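Local coordinates for protein tryptophan decarboxylase 1 (Oryza sativa subsp. japonica, PDB 6KHO) that uses pyridoxal 5'-phosphate to decarboxylate L-tryptophan to tryptamine and 5-hydroxy-L-tryptophan to serotonin, working as a homodimer, at residues Val30-Tyr33 against Leu34-Val38; Ala75-Asp78 against Val79-Lys82. One frame throughout, in Å; residues are numbered along the deposited sequence.

Contact 1. Residues Val30-Tyr33 against Leu34-Val38; sequences VRSY and LHKAV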
ATOM      1  N   VAL A  30      -0.501 -12.849  22.883  1.00 26.53           N
ATOM      2  CA  VAL A  30      -0.170 -11.492  22.462  1.00 30.48           C
ATOM      3  C   VAL A  30       1.068 -11.000  23.200  1.00 28.17           C
ATOM      4  O   VAL A  30       2.020 -10.502  22.593  1.00 27.42           O
ATOM      5  CB  VAL A  30      -1.370 -10.548  22.665  1.00 29.20           C
ATOM      6  CG1 VAL A  30      -0.933  -9.090  22.504  1.00 28.90           C
ATOM      7  CG2 VAL A  30      -2.471 -10.876  21.663  1.00 27.10           C
ATOM      8  N   ARG A  31       1.105 -11.190  24.513  1.00 29.05           N
ATOM      9  CA  ARG A  31       2.253 -10.697  25.267  1.00 32.88           C
ATOM     10  C   ARG A  31       3.519 -11.492  24.943  1.00 30.13           C
ATOM     11  O   ARG A  31       4.587 -10.911  24.747  1.00 32.15           O
ATOM     12  CB  ARG A  31       1.960 -10.741  26.768  1.00 37.28           C
ATOM     13  CG  ARG A  31       3.019 -10.040  27.618  1.00 44.79           C
ATOM     14  CD  ARG A  31       2.679 -10.122  29.112  1.00 49.57           C
ATOM     15  NE  ARG A  31       3.743  -9.585  29.962  1.00 55.94           N
ATOM     16  CZ  ARG A  31       4.804 -10.279  30.370  1.00 58.72           C
ATOM     17  NH1 ARG A  31       4.951 -11.547  29.999  1.00 58.83           N
ATOM     18  NH2 ARG A  31       5.719  -9.709  31.149  1.00 58.30           N
ATOM     19  N   SER A  32       3.432 -12.824  24.908  1.00 30.58           N
ATOM     20  CA  SER A  32       4.681 -13.567  24.772  1.00 31.69           C
ATOM     21  C   SER A  32       5.211 -13.538  23.337  1.00 27.96           C
ATOM     22  O   SER A  32       6.423 -13.402  23.146  1.00 29.20           O
ATOM     23  CB  SER A  32       4.523 -14.998  25.286  1.00 32.94           C
ATOM     24  OG  SER A  32       3.763 -15.804  24.431  1.00 37.03           O
ATOM     25  N   TYR A  33       4.344 -13.647  22.316  1.00 28.48           N
ATOM     26  CA  TYR A  33       4.842 -13.533  20.941  1.00 28.62           C
ATOM     27  C   TYR A  33       5.528 -12.193  20.728  1.00 30.16           C
ATOM     28  O   TYR A  33       6.612 -12.123  20.131  1.00 28.06           O
ATOM     29  CB  TYR A  33       3.717 -13.676  19.913  1.00 27.27           C
ATOM     30  CG  TYR A  33       3.026 -15.020  19.738  1.00 29.50           C
ATOM     31  CD1 TYR A  33       3.033 -16.007  20.732  1.00 29.92           C
ATOM     32  CD2 TYR A  33       2.323 -15.278  18.572  1.00 28.84           C
ATOM     33  CE1 TYR A  33       2.356 -17.213  20.542  1.00 31.10           C
ATOM     34  CE2 TYR A  33       1.647 -16.464  18.376  1.00 29.54           C
ATOM     35  CZ  TYR A  33       1.661 -17.424  19.355  1.00 31.70           C
ATOM     36  OH  TYR A  33       0.975 -18.592  19.110  1.00 34.61           O
ATOM     37  N   LEU A  34       4.901 -11.103  21.195  1.00 25.46           N
ATOM     38  CA  LEU A  34       5.493  -9.785  20.963  1.00 26.36           C
ATOM     39  C   LEU A  34       6.773  -9.588  21.770  1.00 28.49           C
ATOM     40  O   LEU A  34       7.713  -8.941  21.287  1.00 27.00           O
ATOM     41  CB  LEU A  34       4.473  -8.680  21.267  1.00 25.88           C
ATOM     42  CG  LEU A  34       3.297  -8.633  20.278  1.00 29.86           C
ATOM     43  CD1 LEU A  34       2.390  -7.445  20.558  1.00 29.05           C
ATOM     44  CD2 LEU A  34       3.767  -8.580  18.813  1.00 28.00           C
ATOM     45  N   HIS A  35       6.843 -10.142  22.992  1.00 29.16           N
ATOM     46  CA  HIS A  35       8.085 -10.052  23.759  1.00 30.66           C
ATOM     47  C   HIS A  35       9.214 -10.791  23.052  1.00 30.99           C
ATOM     48  O   HIS A  35      10.361 -10.330  23.040  1.00 29.72           O
ATOM     49  CB  HIS A  35       7.879 -10.608  25.180  1.00 30.28           C
ATOM     50  CG  HIS A  35       7.209  -9.637  26.105  1.00 40.75           C
ATOM     51  ND1 HIS A  35       7.217  -8.275  25.883  1.00 40.81           N
ATOM     52  CD2 HIS A  35       6.512  -9.824  27.250  1.00 46.33           C
ATOM     53  CE1 HIS A  35       6.550  -7.666  26.847  1.00 37.72           C
ATOM     54  NE2 HIS A  35       6.111  -8.583  27.689  1.00 48.47           N
ATOM     55  N   LYS A  36       8.902 -11.949  22.469  1.00 28.07           N
ATOM     56  CA  LYS A  36       9.899 -12.693  21.709  1.00 28.74           C
ATOM     57  C   LYS A  36      10.321 -11.940  20.458  1.00 29.47           C
ATOM     58  O   LYS A  36      11.503 -11.953  20.092  1.00 29.55           O
ATOM     59  CB  LYS A  36       9.341 -14.074  21.364  1.00 29.63           C
ATOM     60  CG  LYS A  36       9.390 -14.999  22.567  1.00 33.87           C
ATOM     61  CD  LYS A  36       8.477 -16.196  22.438  1.00 34.96           C
ATOM     62  CE  LYS A  36       8.619 -17.072  23.685  1.00 40.15           C
ATOM     63  NZ  LYS A  36       7.417 -17.885  23.895  1.00 43.05           N
ATOM     64  N   ALA A  37       9.369 -11.274  19.790  1.00 27.51           N
ATOM     65  CA  ALA A  37       9.721 -10.429  18.655  1.00 27.71           C
ATOM     66  C   ALA A  37      10.624  -9.270  19.078  1.00 27.57           C
ATOM     67  O   ALA A  37      11.570  -8.923  18.362  1.00 30.14           O
ATOM     68  CB  ALA A  37       8.444  -9.910  17.971  1.00 27.17           C
ATOM     69  N   VAL A  38      10.353  -8.654  20.235  1.00 26.68           N
ATOM     70  CA  VAL A  38      11.178  -7.529  20.677  1.00 26.84           C
ATOM     71  C   VAL A  38      12.589  -7.999  21.007  1.00 31.07           C
ATOM     72  O   VAL A  38      13.575  -7.318  20.695  1.00 28.47           O
ATOM     73  CB  VAL A  38      10.527  -6.812  21.873  1.00 30.24           C
ATOM     74  CG1 VAL A  38      11.497  -5.822  22.506  1.00 27.73           C
ATOM     75  CG2 VAL A  38       9.244  -6.094  21.432  1.00 30.52           C
TER
HETATM   76  O   HOH W   1       4.896 -17.892  23.052  1.00 42.50           O

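Contact 2. Residues Ala75-Asp78 against Val79-Lys82; sequences APFD and VTMK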
ATOM      1  N   ALA A  75       2.321 -24.966  15.699  1.00 30.99           N
ATOM      2  CA  ALA A  75       3.646 -25.062  16.292  1.00 34.82           C
ATOM      3  C   ALA A  75       3.831 -23.938  17.298  1.00 35.21           C
ATOM      4  O   ALA A  75       3.253 -22.853  17.132  1.00 33.03           O
ATOM      5  CB  ALA A  75       4.757 -24.985  15.235  1.00 31.72           C
ATOM      6  N   PRO A  76       4.629 -24.159  18.345  1.00 34.60           N
ATOM      7  CA  PRO A  76       4.938 -23.060  19.268  1.00 33.67           C
ATOM      8  C   PRO A  76       5.592 -21.922  18.514  1.00 32.91           C
ATOM      9  O   PRO A  76       6.377 -22.137  17.580  1.00 31.00           O
ATOM     10  CB  PRO A  76       5.904 -23.692  20.280  1.00 34.32           C
ATOM     11  CG  PRO A  76       5.614 -25.151  20.203  1.00 38.60           C
ATOM     12  CD  PRO A  76       5.272 -25.418  18.767  1.00 34.60           C
ATOM     13  N   PHE A  77       5.240 -20.702  18.907  1.00 29.02           N
ATOM     14  CA  PHE A  77       5.802 -19.539  18.231  1.00 31.47           C
ATOM     15  C   PHE A  77       7.319 -19.492  18.364  1.00 29.74           C
ATOM     16  O   PHE A  77       7.983 -18.868  17.538  1.00 26.39           O
ATOM     17  CB  PHE A  77       5.168 -18.254  18.772  1.00 28.89           C
ATOM     18  CG  PHE A  77       5.534 -17.023  17.990  1.00 28.86           C
ATOM     19  CD1 PHE A  77       5.091 -16.856  16.686  1.00 28.63           C
ATOM     20  CD2 PHE A  77       6.322 -16.026  18.565  1.00 30.23           C
ATOM     21  CE1 PHE A  77       5.422 -15.717  15.958  1.00 27.82           C
ATOM     22  CE2 PHE A  77       6.658 -14.884  17.848  1.00 28.44           C
ATOM     23  CZ  PHE A  77       6.215 -14.733  16.539  1.00 29.70           C
ATOM     24  N   ASP A  78       7.887 -20.155  19.376  1.00 30.84           N
ATOM     25  CA  ASP A  78       9.341 -20.264  19.448  1.00 30.72           C
ATOM     26  C   ASP A  78       9.920 -20.943  18.212  1.00 29.33           C
ATOM     27  O   ASP A  78      11.045 -20.635  17.812  1.00 30.05           O
ATOM     28  CB  ASP A  78       9.746 -21.040  20.698  1.00 36.78           C
ATOM     29  CG  ASP A  78       9.018 -20.557  21.930  1.00 47.36           C
ATOM     30  OD1 ASP A  78       7.767 -20.736  22.014  1.00 48.41           O
ATOM     31  OD2 ASP A  78       9.699 -19.971  22.797  1.00 51.05           O
ATOM     32  N   VAL A  79       9.178 -21.881  17.619  1.00 27.76           N
ATOM     33  CA  VAL A  79       9.641 -22.565  16.413  1.00 28.86           C
ATOM     34  C   VAL A  79       9.609 -21.621  15.215  1.00 30.69           C
ATOM     35  O   VAL A  79      10.538 -21.595  14.401  1.00 29.10           O
ATOM     36  CB  VAL A  79       8.791 -23.823  16.168  1.00 30.70           C
ATOM     37  CG1 VAL A  79       9.103 -24.426  14.795  1.00 31.78           C
ATOM     38  CG2 VAL A  79       9.018 -24.842  17.291  1.00 33.20           C
ATOM     39  N   THR A  80       8.543 -20.826  15.091  1.00 26.68           N
ATOM     40  CA  THR A  80       8.487 -19.821  14.034  1.00 30.28           C
ATOM     41  C   THR A  80       9.669 -18.865  14.126  1.00 28.48           C
ATOM     42  O   THR A  80      10.327 -18.574  13.123  1.00 28.84           O
ATOM     43  CB  THR A  80       7.166 -19.065  14.124  1.00 30.62           C
ATOM     44  OG1 THR A  80       6.095 -20.022  14.106  1.00 29.45           O
ATOM     45  CG2 THR A  80       7.030 -18.084  12.948  1.00 28.12           C
ATOM     46  N   MET A  81       9.977 -18.392  15.338  1.00 28.86           N
ATOM     47  CA  MET A  81      11.120 -17.499  15.522  1.00 27.65           C
ATOM     48  C   MET A  81      12.448 -18.205  15.255  1.00 30.74           C
ATOM     49  O   MET A  81      13.394 -17.574  14.770  1.00 28.37           O
ATOM     50  CB  MET A  81      11.121 -16.919  16.939  1.00 29.14           C
ATOM     51  CG  MET A  81       9.916 -16.014  17.258  1.00 30.29           C
ATOM     52  SD  MET A  81       9.872 -14.558  16.188  1.00 32.47           S
ATOM     53  CE  MET A  81      11.410 -13.772  16.651  1.00 26.66           C
ATOM     54  N   LYS A  82      12.561 -19.498  15.579  1.00 30.53           N
ATOM     55  CA  LYS A  82      13.805 -20.191  15.246  1.00 33.69           C
ATOM     56  C   LYS A  82      13.999 -20.277  13.734  1.00 29.39           C
ATOM     57  O   LYS A  82      15.111 -20.068  13.234  1.00 31.12           O
ATOM     58  CB  LYS A  82      13.843 -21.587  15.876  1.00 30.55           C
ATOM     59  CG  LYS A  82      15.155 -22.328  15.591  1.00 36.18           C
ATOM     60  CD  LYS A  82      15.168 -23.714  16.220  1.00 45.62           C
ATOM     61  CE  LYS A  82      16.563 -24.343  16.198  1.00 42.98           C
ATOM     62  NZ  LYS A  82      16.678 -25.367  17.289  1.00 45.88           N
TER

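Contact 1. Residues Val30-Tyr33 against Leu34-Val38
Arg-31 and His-35, one turn apart on helix 27-47, make the main side-chain encounter. The imidazole stands on edge over the guanidinium: NE2 of His-35 lies 3.4 Å from CZ of Arg-31, above the centre of that flat group, and the two planes are almost perpendicular (89°). With CG anti to the backbone N (chi1 -171°) and the chain extended as far as NE, Arg-31 runs out past the ring and lays its guanidinium across the imidazole edge.

The polar link is made by water. One molecule bridges Ser-32 OG and Lys-36 NZ, 2.7 Å from each, and accepts a hydrogen bond from the ammonium; Ser-32 OG and Lys-36 NZ themselves stay 4.2 Å apart.

Apolar contact is lighter, Val-30 CG1 meeting Leu-34 CD1 at 4.2 Å as the two side chains run alongside each other. Beneath all this, the backbone follows the alpha-helical i to i+4 pattern, from Leu-34 N to Val-30 O through Ala-37 N to Tyr-33 O (2.9 Å).

Helix 27-47 lies beside helix 77-88 of its own chain, where Tyr-33 stacks on Phe-77, while another side faces the second subunit: His-35 meets His-35 of that subunit, and Leu-34 packs on its Val-38.

Contact 2. Residues Ala75-Asp78 against Val79-Lys82
Phe-77 and Met-81 form a Met-aromatic contact across the first turn of helix 77-88. The sulfur SD of Met-81 sits 4.3 Å from the centroid of the Phe-77 ring, approaching obliquely at 45° to the ring normal, and CG of Met-81 touches the same ring, 3.5 Å from Phe-77 CE2. A chi1 of -171° puts the Phe-77 ring beside its own carbonyl carbon, toward the next turn; in Met-81 the bend at chi2 brings SD beside CE2 and CZ, and a further bend at chi3 sets the direction of the methyl CE. Thr-80 adds a second apolar touch, its CB 4.0 Å from Phe-77 CD1.

Farther round the helix start, Val-79 packs against the residues that lead in. Its CG2 branch lies 4.1 Å from CD of the Pro-76 ring, and Ala-75 CB approaches its CB at 4.3 Å.

Pro-76 occupies the N-cap position. Its carbonyl oxygen accepts from Val-79 N at 2.8 Å, a tight i to i+3 turn in which the donor stands well above the carbonyl plane. The regular i to i+4 pattern then takes over with Met-81 N to Phe-77 O, a nearly straight bond (166°).

On the face turned to the second subunit, Arg-394 of that subunit packs on Ala-75 and Val-79, and its Thr-395 shares a hydrogen bond with the hydroxyl of Thr-80. At the exposed edge Lys-82 carries its extended chain away, while its backbone N bonds to Asp-78 O at 2.9 Å.

Contact 1 lies within helix 27-47 and contact 2 at the start of helix 77-88, with the two residues before it; the helices lie against each other, the centres of the contacts 11 Å apart. Where they meet, Tyr-33 CE1 lies 3.5 Å from Phe-77 CB, and the methyl CE of Met-81 comes to 3.9 Å from Lys-36 O. A long, weak ion pair, Lys-36 NZ to Asp-78 OD2 at 3.3 Å, joins the polar margins; the same ammonium also holds the water of contact 1. Both contacts touch the second subunit, making them part of the dimer interface. Both lie away from the pyridoxal phosphate pocket, at the periphery of the chain: their centres are about 30 and 34 Å from its centre.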